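Local coordinates for protein HD superfamily hydrolase (PDB 3CCG) that probably hydrolyses diadenosine tetraphosphate symmetrically to two molecules of ADP, using a pair of iron ions held by an HD domain, at residues 125-130 / 157-162; 31-36 / 147-152; 116-121 / 182-187. All blocks are in the same frame, centred on the assembly; numbering follows the deposited sequence.

Interaction 1 of 3, residues 125-130 / 157-162; sequences IIYIAD and LMSFDN. With FE (Fe (III) ion), chain C.
The rings of Tyr127 and Phe160 meet at a slant, with planes at 58° and centroids 5.2 Å apart. Ser159 OG comes to the rim of the tyrosine ring, close to the ring plane, while Phe160 CE1 approaches obliquely, 3.5 Å from Tyr127 CZ. The hydroxyl thus has a polar and an apolar partner: Tyr127 OH and Ser159 OG share a hydrogen bond of 3.0 Å in which either may donate, and Phe160 CD1 is 3.3 Å from the same Tyr127 OH. Tyr127 reaches that far because CG stands anti to the backbone N (chi1 173°), which carries the ring across to helix 152-170. Helix 121-132 also carries the last aspartate of the H...HD...D signature of HD domains: nearly one turn on from Tyr127, Asp130 OD1 binds an iron ion at 2.2 Å, a site it shares with His23, His52 and Asp53. The tyrosine contact is buried, and the hydrogen bond gives each hydroxyl a partner inside the core. The segment axes come no nearer than 11.2 Å, crossing at 58°, so the long tyrosine spans most of the gap, with Ile128 CD1 adding a looser touch on Ser159 CB. Phe160 also packs against Ala181 and Leu185 of helix 176-188.

Interaction 2 of 3, residues 31-36 / 147-152; sequences AVRLAG and AADEDL
Arg33 and Asp149 form a salt bridge at the outer edge of this helix-helix contact, while Leu34 fills its inner, buried side. On the inside, Leu34 CD2 rests 3.8 Å from Asp149 OD1 and 4.0 Å from Ala148 O, so the methyl meets a carboxylate oxygen and a backbone carbonyl. Leu34 CD2 stands farther from Ala148 CB, at 4.4 Å. Even this packed part is modest, since a single leucine branch does most of the apolar touching.

Leu34 and Ala148 are buried, whereas on the solvent side Arg33 is exposed, Asp149 partly so, and a water joins the bridge. The guanidinium of Arg33 presents its edge to the aspartate: Arg33 NH1 donates to Asp149 OD1 over 2.8 Å, nearly straight at 169°, with the oxygen almost in the guanidinium plane. OD1 is met on its syn side, and the two planes stand 80° apart, consistent with a bridge through one oxygen, not a two-pronged one. The arginine chain is extended through chi1 and chi2, then bends at chi3 (61°), which turns the guanidinium to this position. Water 2 closes a small ring, accepting from Arg33 NH2 and donating to Asp149 OD1, so that this one carboxylate oxygen takes two hydrogen bonds.

The contact joins the C-terminal part of the long helix 5-38, which carries the iron ligand His23, to the last turn of helix 141-150. Tyr38 OH, from the end of the same helix 5-38, hydrogen-bonds Ala148 O, whereas Ile128 and Ile132 of helix 121-132 pack against Leu34 and Ala148 respectively.

Interaction 3 of 3, residues 116-121 / 182-187; sequences RPNMSL and RNYLIS
A surface contact joins the loop that precedes helix 121-132 to the C-terminal helix 176-188, and it consists of one tyrosine laid against the backbone and side chains of Pro117 and Asn118. One face of the Tyr184 ring is covered by the peptide between these two residues, with Asn118 N 3.4 Å above the plane and over the ring centre. The tyrosine CG lies opposite the backbone N (chi1 -176°), which extends the ring out to the loop. Pro117 CB packs beside the root of the ring, 3.8 Å from Tyr184 CD2. Toward the hydroxyl end, Asn118 CB makes an off-centre CH-pi contact, 4.1 Å from the ring centroid of Tyr184. The asparagine amide continues the line beyond it, its plane only 24° from that of the ring, and brings Asn118 OD1 to 3.3 Å from Tyr184 OH. Near the end of the helix, Ser187 OG donates to Tyr184 O at 2.9 Å.

Further along the loop, Ser120 caps the start of helix 121-132, and Met119, a selenomethionine, packs on Tyr127 of that helix and on Leu156 of helix 152-170. Helix 176-188 also faces the second subunit, where Arg182 and Asn183 hydrogen-bond to Gly172 and Leu174 of that chain.

How the interactions relate
The three contacts lie in an all-helical fold, with interaction 1 about 11 Å from each of the other two and interactions 2 and 3 about 17 Å apart, measured between centres. Interaction 1 is the buried middle: Ile128 packs on Leu34 of interaction 2, and Asp161 forms a salt bridge with Arg182 of interaction 3. Along the chain, interaction 1 is nested within the loop closed by interaction 3, whereas interaction 2 alternates with both. Helix 121-132, which supplies an iron ligand, packs against helix 5-38, which supplies another, and against helix 152-170, while helix 176-188 meets the loop before it and helix 152-170, linking the metal-binding core to the C-terminal part of the chain.

Interaction 1 of 3, residues 125-130 / 157-162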
ATOM      1  N   ILE A 125      -3.587   2.018 -21.185  1.00 11.11           N
ATOM      2  CA  ILE A 125      -2.745   1.868 -22.372  1.00 12.00           C
ATOM      3  C   ILE A 125      -1.388   2.609 -22.191  1.00 10.76           C
ATOM      4  O   ILE A 125      -0.306   2.060 -22.491  1.00 12.82           O
ATOM      5  CB  ILE A 125      -3.506   2.362 -23.614  1.00 12.82           C
ATOM      6  CG1 ILE A 125      -4.611   1.361 -23.969  1.00 13.10           C
ATOM      7  CG2 ILE A 125      -2.541   2.515 -24.764  1.00 13.51           C
ATOM      8  CD1 ILE A 125      -5.517   1.763 -25.162  1.00 15.22           C
ATOM      9  N   ILE A 126      -1.442   3.844 -21.649  1.00 11.51           N
ATOM     10  CA  ILE A 126      -0.217   4.656 -21.529  1.00 11.45           C
ATOM     11  C   ILE A 126       0.666   4.049 -20.432  1.00 11.41           C
ATOM     12  O   ILE A 126       1.880   3.854 -20.597  1.00 11.37           O
ATOM     13  CB  ILE A 126      -0.511   6.143 -21.303  1.00 12.29           C
ATOM     14  CG1 ILE A 126      -1.297   6.701 -22.520  1.00 12.64           C
ATOM     15  CG2 ILE A 126       0.775   6.905 -21.042  1.00 12.98           C
ATOM     16  CD1 ILE A 126      -0.700   6.390 -23.910  1.00 11.50           C
ATOM     17  N   TYR A 127       0.036   3.675 -19.334  1.00 11.93           N
ATOM     18  CA  TYR A 127       0.766   3.044 -18.245  1.00 12.03           C
ATOM     19  C   TYR A 127       1.530   1.778 -18.713  1.00 11.24           C
ATOM     20  O   TYR A 127       2.730   1.616 -18.470  1.00 12.42           O
ATOM     21  CB  TYR A 127      -0.186   2.736 -17.066  1.00 12.04           C
ATOM     22  CG  TYR A 127       0.480   1.934 -15.961  1.00 13.83           C
ATOM     23  CD1 TYR A 127       0.608   0.577 -16.108  1.00 14.70           C
ATOM     24  CD2 TYR A 127       1.074   2.540 -14.862  1.00 12.49           C
ATOM     25  CE1 TYR A 127       1.236  -0.187 -15.186  1.00 17.95           C
ATOM     26  CE2 TYR A 127       1.740   1.773 -13.915  1.00 17.27           C
ATOM     27  CZ  TYR A 127       1.837   0.410 -14.114  1.00 18.41           C
ATOM     28  OH  TYR A 127       2.442  -0.460 -13.198  1.00 21.08           O
ATOM     29  N   ILE A 128       0.827   0.893 -19.407  1.00 11.32           N
ATOM     30  CA  ILE A 128       1.472  -0.360 -19.799  1.00 13.30           C
ATOM     31  C   ILE A 128       2.439  -0.190 -20.970  1.00 13.12           C
ATOM     32  O   ILE A 128       3.468  -0.869 -21.050  1.00 13.43           O
ATOM     33  CB  ILE A 128       0.411  -1.460 -20.061  1.00 12.83           C
ATOM     34  CG1 ILE A 128       1.030  -2.838 -19.784  1.00 18.41           C
ATOM     35  CG2 ILE A 128      -0.197  -1.332 -21.427  1.00 17.39           C
ATOM     36  CD1 ILE A 128       1.263  -3.124 -18.262  1.00 16.95           C
ATOM     37  N   ALA A 129       2.129   0.769 -21.837  1.00 14.26           N
ATOM     38  CA  ALA A 129       2.998   1.030 -22.997  1.00 11.96           C
ATOM     39  C   ALA A 129       4.391   1.374 -22.574  1.00 12.68           C
ATOM     40  O   ALA A 129       5.362   0.947 -23.214  1.00 14.11           O
ATOM     41  CB  ALA A 129       2.423   2.161 -23.886  1.00 12.54           C
ATOM     42  N   ASP A 130       4.511   2.066 -21.441  1.00 14.25           N
ATOM     43  CA  ASP A 130       5.823   2.416 -20.944  1.00 16.26           C
ATOM     44  C   ASP A 130       6.711   1.164 -20.665  1.00 17.13           C
ATOM     45  O   ASP A 130       7.907   1.155 -20.939  1.00 20.31           O
ATOM     46  CB  ASP A 130       5.645   3.258 -19.683  1.00 19.20           C
ATOM     47  CG  ASP A 130       6.918   3.932 -19.268  1.00 28.58           C
ATOM     48  OD1 ASP A 130       7.613   4.439 -20.142  1.00 28.76           O
ATOM     49  OD2 ASP A 130       7.175   4.007 -18.057  1.00 32.93           O
ATOM     50  N   LEU A 157      -2.124  -5.741 -13.464  1.00 18.65           N
ATOM     51  CA  LEU A 157      -1.987  -6.447 -12.196  1.00 20.17           C
ATOM     52  C   LEU A 157      -0.614  -7.086 -12.077  1.00 18.41           C
ATOM     53  O   LEU A 157       0.053  -6.959 -11.050  1.00 20.31           O
ATOM     54  CB  LEU A 157      -3.158  -7.432 -12.049  1.00 22.26           C
ATOM     55  CG  LEU A 157      -3.343  -8.162 -10.717  1.00 29.95           C
ATOM     56  CD1 LEU A 157      -3.291  -7.196  -9.545  1.00 24.36           C
ATOM     57  CD2 LEU A 157      -4.678  -8.952 -10.734  1.00 28.62           C
HETATM   58  N   MSE A 158      -0.159  -7.718 -13.152  0.50 18.53           N
HETATM   59  CA  MSE A 158       1.149  -8.318 -13.160  0.50 18.75           C
HETATM   60  C   MSE A 158       2.229  -7.260 -12.911  0.50 17.73           C
HETATM   61  O   MSE A 158       3.215  -7.483 -12.205  0.50 18.80           O
HETATM   62  CB  MSE A 158       1.371  -9.018 -14.504  0.50 19.45           C
HETATM   63  CG  MSE A 158       0.398 -10.151 -14.758  0.50 23.50           C
HETATM   64 SE   MSE A 158       0.469 -10.736 -16.590  0.38 23.10          SE
HETATM   65  CE  MSE A 158       2.490 -10.587 -16.708  0.50  8.65           C
ATOM     66  N   SER A 159       2.058  -6.098 -13.541  1.00 19.42           N
ATOM     67  CA  SER A 159       3.026  -4.999 -13.372  1.00 17.48           C
ATOM     68  C   SER A 159       3.080  -4.431 -11.949  1.00 14.28           C
ATOM     69  O   SER A 159       4.171  -4.203 -11.394  1.00 15.81           O
ATOM     70  CB  SER A 159       2.762  -3.874 -14.410  1.00 17.44           C
ATOM     71  OG  SER A 159       3.790  -2.903 -14.350  1.00 25.62           O
ATOM     72  N   PHE A 160       1.895  -4.234 -11.372  1.00 15.23           N
ATOM     73  CA  PHE A 160       1.763  -3.706 -10.006  1.00 14.35           C
ATOM     74  C   PHE A 160       2.431  -4.683  -9.016  1.00 15.23           C
ATOM     75  O   PHE A 160       3.193  -4.272  -8.119  1.00 17.37           O
ATOM     76  CB  PHE A 160       0.302  -3.480  -9.636  1.00 16.42           C
ATOM     77  CG  PHE A 160      -0.401  -2.428 -10.436  1.00 14.71           C
ATOM     78  CD1 PHE A 160       0.243  -1.296 -10.877  1.00 15.81           C
ATOM     79  CD2 PHE A 160      -1.736  -2.518 -10.619  1.00 14.36           C
ATOM     80  CE1 PHE A 160      -0.460  -0.313 -11.553  1.00 15.86           C
ATOM     81  CE2 PHE A 160      -2.452  -1.535 -11.271  1.00 16.44           C
ATOM     82  CZ  PHE A 160      -1.799  -0.455 -11.756  1.00 14.54           C
ATOM     83  N   ASP A 161       2.131  -5.957  -9.198  1.00 15.33           N
ATOM     84  CA  ASP A 161       2.718  -7.004  -8.332  1.00 17.04           C
ATOM     85  C   ASP A 161       4.226  -6.982  -8.409  1.00 17.75           C
ATOM     86  O   ASP A 161       4.924  -7.007  -7.419  1.00 17.85           O
ATOM     87  CB  ASP A 161       2.146  -8.390  -8.646  1.00 17.66           C
ATOM     88  CG  ASP A 161       0.711  -8.571  -8.189  1.00 18.73           C
ATOM     89  OD1 ASP A 161       0.157  -7.700  -7.494  1.00 19.11           O
ATOM     90  OD2 ASP A 161       0.118  -9.620  -8.544  1.00 19.79           O
ATOM     91  N   ASN A 162       4.736  -6.911  -9.638  0.70 19.83           N
ATOM     92  CA  ASN A 162       6.187  -6.870  -9.830  0.70 20.62           C
ATOM     93  C   ASN A 162       6.813  -5.650  -9.164  0.70 18.25           C
ATOM     94  O   ASN A 162       7.852  -5.725  -8.521  0.70 18.08           O
ATOM     95  CB  ASN A 162       6.545  -6.795 -11.316  0.70 23.22           C
ATOM     96  CG  ASN A 162       6.085  -7.995 -12.122  0.70 32.44           C
ATOM     97  OD1 ASN A 162       5.798  -9.062 -11.586  0.70 35.77           O
ATOM     98  ND2 ASN A 162       6.035  -7.821 -13.450  0.70 38.45           N
TER
HETATM   99 FE    FE C 191       8.349   6.428 -19.720  0.75 18.91          FE
HETATM  100  O   HOH W   1       7.336   6.766 -18.383  1.00 13.67           O

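Interaction 2 of 3, residues 31-36 / 147-152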
ATOM      1  N   ALA A  31       1.323   2.703 -27.759  1.00 12.64           N
ATOM      2  CA  ALA A  31       0.009   3.197 -27.357  1.00 13.22           C
ATOM      3  C   ALA A  31      -0.945   3.151 -28.544  1.00 13.94           C
ATOM      4  O   ALA A  31      -2.075   2.767 -28.416  1.00 13.97           O
ATOM      5  CB  ALA A  31       0.094   4.638 -26.805  1.00 12.42           C
ATOM      6  N   VAL A  32      -0.450   3.549 -29.717  1.00 12.23           N
ATOM      7  CA  VAL A  32      -1.287   3.523 -30.912  1.00 14.99           C
ATOM      8  C   VAL A  32      -1.673   2.098 -31.264  1.00 14.51           C
ATOM      9  O   VAL A  32      -2.830   1.834 -31.602  1.00 14.93           O
ATOM     10  CB  VAL A  32      -0.583   4.262 -32.065  1.00 14.07           C
ATOM     11  CG1 VAL A  32      -1.298   4.015 -33.432  1.00 15.93           C
ATOM     12  CG2 VAL A  32      -0.527   5.747 -31.784  1.00 16.09           C
ATOM     13  N   ARG A  33      -0.708   1.187 -31.157  1.00 14.08           N
ATOM     14  CA  ARG A  33      -0.962  -0.237 -31.466  1.00 14.14           C
ATOM     15  C   ARG A  33      -2.047  -0.806 -30.520  1.00 15.95           C
ATOM     16  O   ARG A  33      -3.059  -1.427 -30.915  1.00 18.31           O
ATOM     17  CB  ARG A  33       0.328  -1.036 -31.385  1.00 16.61           C
ATOM     18  CG  ARG A  33       0.177  -2.514 -31.768  1.00 17.80           C
ATOM     19  CD  ARG A  33       1.468  -3.258 -31.703  1.00 21.38           C
ATOM     20  NE  ARG A  33       2.056  -3.263 -30.364  1.00 22.76           N
ATOM     21  CZ  ARG A  33       1.669  -4.064 -29.388  1.00 22.01           C
ATOM     22  NH1 ARG A  33       0.658  -4.891 -29.565  1.00 23.88           N
ATOM     23  NH2 ARG A  33       2.279  -3.995 -28.212  1.00 23.02           N
ATOM     24  N   LEU A  34      -1.903  -0.498 -29.222  1.00 15.50           N
ATOM     25  CA  LEU A  34      -2.843  -1.010 -28.255  1.00 14.64           C
ATOM     26  C   LEU A  34      -4.219  -0.378 -28.442  1.00 12.65           C
ATOM     27  O   LEU A  34      -5.263  -0.981 -28.192  1.00 16.79           O
ATOM     28  CB  LEU A  34      -2.310  -0.804 -26.822  1.00 15.12           C
ATOM     29  CG  LEU A  34      -1.117  -1.623 -26.399  1.00 14.66           C
ATOM     30  CD1 LEU A  34      -0.592  -1.142 -25.034  1.00 17.14           C
ATOM     31  CD2 LEU A  34      -1.444  -3.136 -26.320  1.00 17.59           C
ATOM     32  N   ALA A  35      -4.232   0.877 -28.843  1.00 14.18           N
ATOM     33  CA  ALA A  35      -5.469   1.564 -29.110  1.00 13.61           C
ATOM     34  C   ALA A  35      -6.277   0.894 -30.209  1.00 15.54           C
ATOM     35  O   ALA A  35      -7.485   0.876 -30.167  1.00 16.54           O
ATOM     36  CB  ALA A  35      -5.205   3.043 -29.485  1.00 15.72           C
ATOM     37  N   GLY A  36      -5.538   0.410 -31.202  1.00 17.87           N
ATOM     38  CA  GLY A  36      -6.158  -0.346 -32.298  1.00 20.21           C
ATOM     39  C   GLY A  36      -6.786  -1.621 -31.764  1.00 20.09           C
ATOM     40  O   GLY A  36      -7.926  -1.940 -32.114  1.00 23.87           O
ATOM     41  N   ALA A 147       0.207 -10.509 -22.326  1.00 22.81           N
ATOM     42  CA  ALA A 147      -0.944 -10.195 -21.497  1.00 22.38           C
ATOM     43  C   ALA A 147      -1.572  -8.875 -21.928  1.00 19.78           C
ATOM     44  O   ALA A 147      -2.792  -8.728 -22.001  1.00 23.84           O
ATOM     45  CB  ALA A 147      -0.511 -10.160 -20.012  1.00 22.11           C
ATOM     46  N   ALA A 148      -0.725  -7.911 -22.274  1.00 21.78           N
ATOM     47  CA  ALA A 148      -1.248  -6.601 -22.689  1.00 22.32           C
ATOM     48  C   ALA A 148      -2.074  -6.728 -23.955  1.00 22.35           C
ATOM     49  O   ALA A 148      -3.077  -6.057 -24.117  1.00 21.33           O
ATOM     50  CB  ALA A 148      -0.120  -5.566 -22.868  1.00 20.68           C
ATOM     51  N   ASP A 149      -1.630  -7.606 -24.854  1.00 21.73           N
ATOM     52  CA  ASP A 149      -2.366  -7.798 -26.108  1.00 25.52           C
ATOM     53  C   ASP A 149      -3.739  -8.459 -25.931  1.00 25.39           C
ATOM     54  O   ASP A 149      -4.637  -8.249 -26.722  1.00 28.35           O
ATOM     55  CB  ASP A 149      -1.528  -8.605 -27.109  1.00 24.56           C
ATOM     56  CG  ASP A 149      -0.448  -7.796 -27.750  1.00 24.89           C
ATOM     57  OD1 ASP A 149      -0.458  -6.554 -27.637  1.00 25.14           O
ATOM     58  OD2 ASP A 149       0.401  -8.396 -28.427  1.00 31.73           O
ATOM     59  N   GLU A 150      -3.897  -9.227 -24.861  1.00 28.46           N
ATOM     60  CA  GLU A 150      -5.118 -10.024 -24.629  1.00 31.86           C
ATOM     61  C   GLU A 150      -6.015  -9.604 -23.477  1.00 30.02           C
ATOM     62  O   GLU A 150      -7.242  -9.667 -23.558  1.00 33.67           O
ATOM     63  CB  GLU A 150      -4.702 -11.464 -24.302  1.00 34.71           C
ATOM     64  CG  GLU A 150      -3.800 -12.123 -25.322  1.00 42.91           C
ATOM     65  CD  GLU A 150      -3.159 -13.404 -24.792  1.00 52.64           C
ATOM     66  OE1 GLU A 150      -3.413 -13.767 -23.613  1.00 57.59           O
ATOM     67  OE2 GLU A 150      -2.391 -14.039 -25.556  1.00 58.99           O
ATOM     68  N   ASP A 151      -5.380  -9.201 -22.389  1.00 25.04           N
ATOM     69  CA  ASP A 151      -6.074  -8.918 -21.151  1.00 26.35           C
ATOM     70  C   ASP A 151      -5.303  -7.827 -20.385  1.00 21.11           C
ATOM     71  O   ASP A 151      -4.431  -8.070 -19.564  1.00 22.01           O
ATOM     72  CB  ASP A 151      -6.152 -10.229 -20.378  1.00 27.35           C
ATOM     73  CG  ASP A 151      -6.971 -10.123 -19.098  1.00 33.19           C
ATOM     74  OD1 ASP A 151      -7.378  -9.012 -18.721  1.00 32.69           O
ATOM     75  OD2 ASP A 151      -7.206 -11.178 -18.461  1.00 43.34           O
ATOM     76  N   LEU A 152      -5.658  -6.617 -20.748  1.00 22.95           N
ATOM     77  CA  LEU A 152      -5.023  -5.416 -20.259  1.00 23.63           C
ATOM     78  C   LEU A 152      -5.025  -5.357 -18.722  1.00 24.02           C
ATOM     79  O   LEU A 152      -4.007  -5.067 -18.130  1.00 21.84           O
ATOM     80  CB  LEU A 152      -5.711  -4.190 -20.884  1.00 25.65           C
ATOM     81  CG  LEU A 152      -5.081  -2.823 -20.744  1.00 24.28           C
ATOM     82  CD1 LEU A 152      -3.613  -2.927 -21.207  1.00 23.73           C
ATOM     83  CD2 LEU A 152      -5.912  -1.791 -21.534  1.00 23.33           C
TER
HETATM   84  O   HOH W   2       2.168  -6.322 -26.462  1.00 34.24           O

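Interaction 3 of 3, residues 116-121 / 182-187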
ATOM      1  N   ARG A 116      -3.653   4.249 -10.767  1.00 13.24           N
ATOM      2  CA  ARG A 116      -4.590   4.695  -9.740  1.00 12.86           C
ATOM      3  C   ARG A 116      -5.818   3.850  -9.824  1.00 15.21           C
ATOM      4  O   ARG A 116      -5.993   3.078 -10.766  1.00 13.82           O
ATOM      5  CB  ARG A 116      -4.951   6.174  -9.949  1.00 13.34           C
ATOM      6  CG  ARG A 116      -5.745   6.466 -11.279  1.00 12.46           C
ATOM      7  CD  ARG A 116      -6.415   7.805 -11.236  1.00 13.65           C
ATOM      8  NE  ARG A 116      -7.029   8.153 -12.506  1.00 14.89           N
ATOM      9  CZ  ARG A 116      -7.814   9.205 -12.673  1.00 14.68           C
ATOM     10  NH1 ARG A 116      -8.150   9.979 -11.659  1.00 17.32           N
ATOM     11  NH2 ARG A 116      -8.318   9.490 -13.868  1.00 17.95           N
ATOM     12  N   PRO A 117      -6.705   3.973  -8.835  1.00 15.47           N
ATOM     13  CA  PRO A 117      -7.959   3.269  -9.036  1.00 14.69           C
ATOM     14  C   PRO A 117      -8.790   3.853 -10.152  1.00 15.10           C
ATOM     15  O   PRO A 117      -8.694   5.014 -10.459  1.00 16.51           O
ATOM     16  CB  PRO A 117      -8.711   3.496  -7.712  1.00 17.99           C
ATOM     17  CG  PRO A 117      -7.753   4.033  -6.782  1.00 18.99           C
ATOM     18  CD  PRO A 117      -6.602   4.628  -7.525  1.00 17.14           C
ATOM     19  N   ASN A 118      -9.569   2.991 -10.773  1.00 16.17           N
ATOM     20  CA  ASN A 118     -10.522   3.367 -11.805  1.00 18.00           C
ATOM     21  C   ASN A 118      -9.935   4.195 -12.959  1.00 17.58           C
ATOM     22  O   ASN A 118     -10.343   5.313 -13.219  1.00 19.73           O
ATOM     23  CB  ASN A 118     -11.704   4.124 -11.183  1.00 19.20           C
ATOM     24  CG  ASN A 118     -12.889   4.282 -12.159  1.00 24.26           C
ATOM     25  OD1 ASN A 118     -13.076   3.488 -13.089  1.00 23.86           O
ATOM     26  ND2 ASN A 118     -13.684   5.312 -11.934  1.00 29.77           N
HETATM   27  N   MSE A 119      -8.957   3.579 -13.591  1.00 16.14           N
HETATM   28  CA  MSE A 119      -8.278   4.136 -14.763  1.00 15.53           C
HETATM   29  C   MSE A 119      -9.159   3.991 -16.010  1.00 13.86           C
HETATM   30  O   MSE A 119      -9.845   3.017 -16.224  1.00 16.75           O
HETATM   31  CB  MSE A 119      -6.938   3.398 -14.997  1.00 13.37           C
HETATM   32  CG  MSE A 119      -5.888   3.623 -13.880  1.00 13.02           C
HETATM   33 SE   MSE A 119      -4.474   2.481 -13.802  0.75 14.07          SE
HETATM   34  CE  MSE A 119      -3.354   3.114 -15.203  1.00 15.38           C
ATOM     35  N   SER A 120      -9.075   5.002 -16.858  1.00 13.43           N
ATOM     36  CA  SER A 120      -9.680   4.889 -18.160  1.00 12.27           C
ATOM     37  C   SER A 120      -8.855   3.921 -19.007  1.00 13.74           C
ATOM     38  O   SER A 120      -7.687   3.620 -18.738  1.00 13.39           O
ATOM     39  CB  SER A 120      -9.737   6.265 -18.831  1.00 14.51           C
ATOM     40  OG  SER A 120      -8.442   6.629 -19.316  1.00 12.97           O
ATOM     41  N   LEU A 121      -9.460   3.493 -20.110  1.00 14.77           N
ATOM     42  CA  LEU A 121      -8.788   2.668 -21.056  1.00 13.60           C
ATOM     43  C   LEU A 121      -7.490   3.370 -21.526  1.00 11.17           C
ATOM     44  O   LEU A 121      -6.443   2.715 -21.598  1.00 13.45           O
ATOM     45  CB  LEU A 121      -9.730   2.367 -22.226  1.00 14.93           C
ATOM     46  CG  LEU A 121      -9.077   1.601 -23.359  1.00 14.54           C
ATOM     47  CD1 LEU A 121      -8.422   0.276 -22.937  1.00 14.41           C
ATOM     48  CD2 LEU A 121     -10.103   1.412 -24.496  1.00 17.37           C
ATOM     49  N   ARG A 182      -4.014  -1.457  -7.594  1.00 14.35           N
ATOM     50  CA  ARG A 182      -4.026  -2.897  -7.548  1.00 14.19           C
ATOM     51  C   ARG A 182      -5.297  -3.404  -6.835  1.00 16.62           C
ATOM     52  O   ARG A 182      -5.979  -4.294  -7.347  1.00 16.66           O
ATOM     53  CB  ARG A 182      -2.763  -3.445  -6.880  1.00 14.00           C
ATOM     54  CG  ARG A 182      -2.733  -4.926  -6.700  1.00 15.12           C
ATOM     55  CD  ARG A 182      -1.523  -5.391  -5.969  1.00 15.71           C
ATOM     56  NE  ARG A 182      -1.656  -6.828  -5.708  1.00 15.63           N
ATOM     57  CZ  ARG A 182      -2.400  -7.307  -4.713  1.00 19.23           C
ATOM     58  NH1 ARG A 182      -3.015  -6.498  -3.876  1.00 17.16           N
ATOM     59  NH2 ARG A 182      -2.531  -8.616  -4.566  1.00 17.19           N
ATOM     60  N   ASN A 183      -5.616  -2.834  -5.671  1.00 14.85           N
ATOM     61  CA  ASN A 183      -6.795  -3.285  -4.952  1.00 15.52           C
ATOM     62  C   ASN A 183      -8.024  -3.149  -5.812  1.00 17.81           C
ATOM     63  O   ASN A 183      -8.895  -4.014  -5.811  1.00 18.82           O
ATOM     64  CB  ASN A 183      -7.001  -2.526  -3.621  1.00 13.07           C
ATOM     65  CG  ASN A 183      -6.046  -2.950  -2.527  1.00 14.41           C
ATOM     66  OD1 ASN A 183      -5.552  -4.057  -2.518  1.00 16.60           O
ATOM     67  ND2 ASN A 183      -5.797  -2.043  -1.603  1.00 15.70           N
ATOM     68  N   TYR A 184      -8.130  -2.029  -6.503  1.00 16.19           N
ATOM     69  CA  TYR A 184      -9.287  -1.729  -7.353  1.00 18.26           C
ATOM     70  C   TYR A 184      -9.436  -2.807  -8.443  1.00 18.78           C
ATOM     71  O   TYR A 184     -10.541  -3.293  -8.692  1.00 21.45           O
ATOM     72  CB  TYR A 184      -9.159  -0.323  -7.952  1.00 20.39           C
ATOM     73  CG  TYR A 184     -10.366   0.043  -8.752  1.00 19.20           C
ATOM     74  CD1 TYR A 184     -10.479  -0.351 -10.061  1.00 17.43           C
ATOM     75  CD2 TYR A 184     -11.388   0.804  -8.195  1.00 21.38           C
ATOM     76  CE1 TYR A 184     -11.593  -0.032 -10.804  1.00 19.77           C
ATOM     77  CE2 TYR A 184     -12.524   1.136  -8.926  1.00 22.89           C
ATOM     78  CZ  TYR A 184     -12.600   0.710 -10.240  1.00 20.17           C
ATOM     79  OH  TYR A 184     -13.718   1.022 -10.985  1.00 26.97           O
ATOM     80  N   LEU A 185      -8.342  -3.212  -9.077  1.00 17.33           N
ATOM     81  CA  LEU A 185      -8.391  -4.267 -10.110  1.00 21.43           C
ATOM     82  C   LEU A 185      -8.779  -5.604  -9.499  1.00 23.11           C
ATOM     83  O   LEU A 185      -9.561  -6.335 -10.084  1.00 24.87           O
ATOM     84  CB  LEU A 185      -7.084  -4.402 -10.882  1.00 21.22           C
ATOM     85  CG  LEU A 185      -6.796  -3.186 -11.777  1.00 22.17           C
ATOM     86  CD1 LEU A 185      -5.495  -3.491 -12.512  1.00 23.45           C
ATOM     87  CD2 LEU A 185      -7.957  -2.925 -12.739  1.00 20.61           C
ATOM     88  N   ILE A 186      -8.273  -5.902  -8.310  1.00 20.95           N
ATOM     89  CA  ILE A 186      -8.628  -7.160  -7.677  1.00 24.32           C
ATOM     90  C   ILE A 186     -10.115  -7.197  -7.387  1.00 27.70           C
ATOM     91  O   ILE A 186     -10.752  -8.222  -7.606  1.00 31.81           O
ATOM     92  CB  ILE A 186      -7.868  -7.366  -6.403  1.00 23.97           C
ATOM     93  CG1 ILE A 186      -6.405  -7.648  -6.740  1.00 28.20           C
ATOM     94  CG2 ILE A 186      -8.495  -8.532  -5.601  1.00 22.48           C
ATOM     95  CD1 ILE A 186      -5.538  -7.480  -5.593  1.00 27.45           C
ATOM     96  N   SER A 187     -10.674  -6.070  -6.975  1.00 27.93           N
ATOM     97  CA  SER A 187     -12.086  -6.011  -6.577  1.00 35.01           C
ATOM     98  C   SER A 187     -13.055  -6.027  -7.757  1.00 40.42           C
ATOM     99  O   SER A 187     -14.270  -6.219  -7.569  1.00 40.93           O
ATOM    100  CB  SER A 187     -12.385  -4.760  -5.745  1.00 32.72           C
ATOM    101  OG  SER A 187     -12.469  -3.616  -6.579  1.00 43.84           O
TER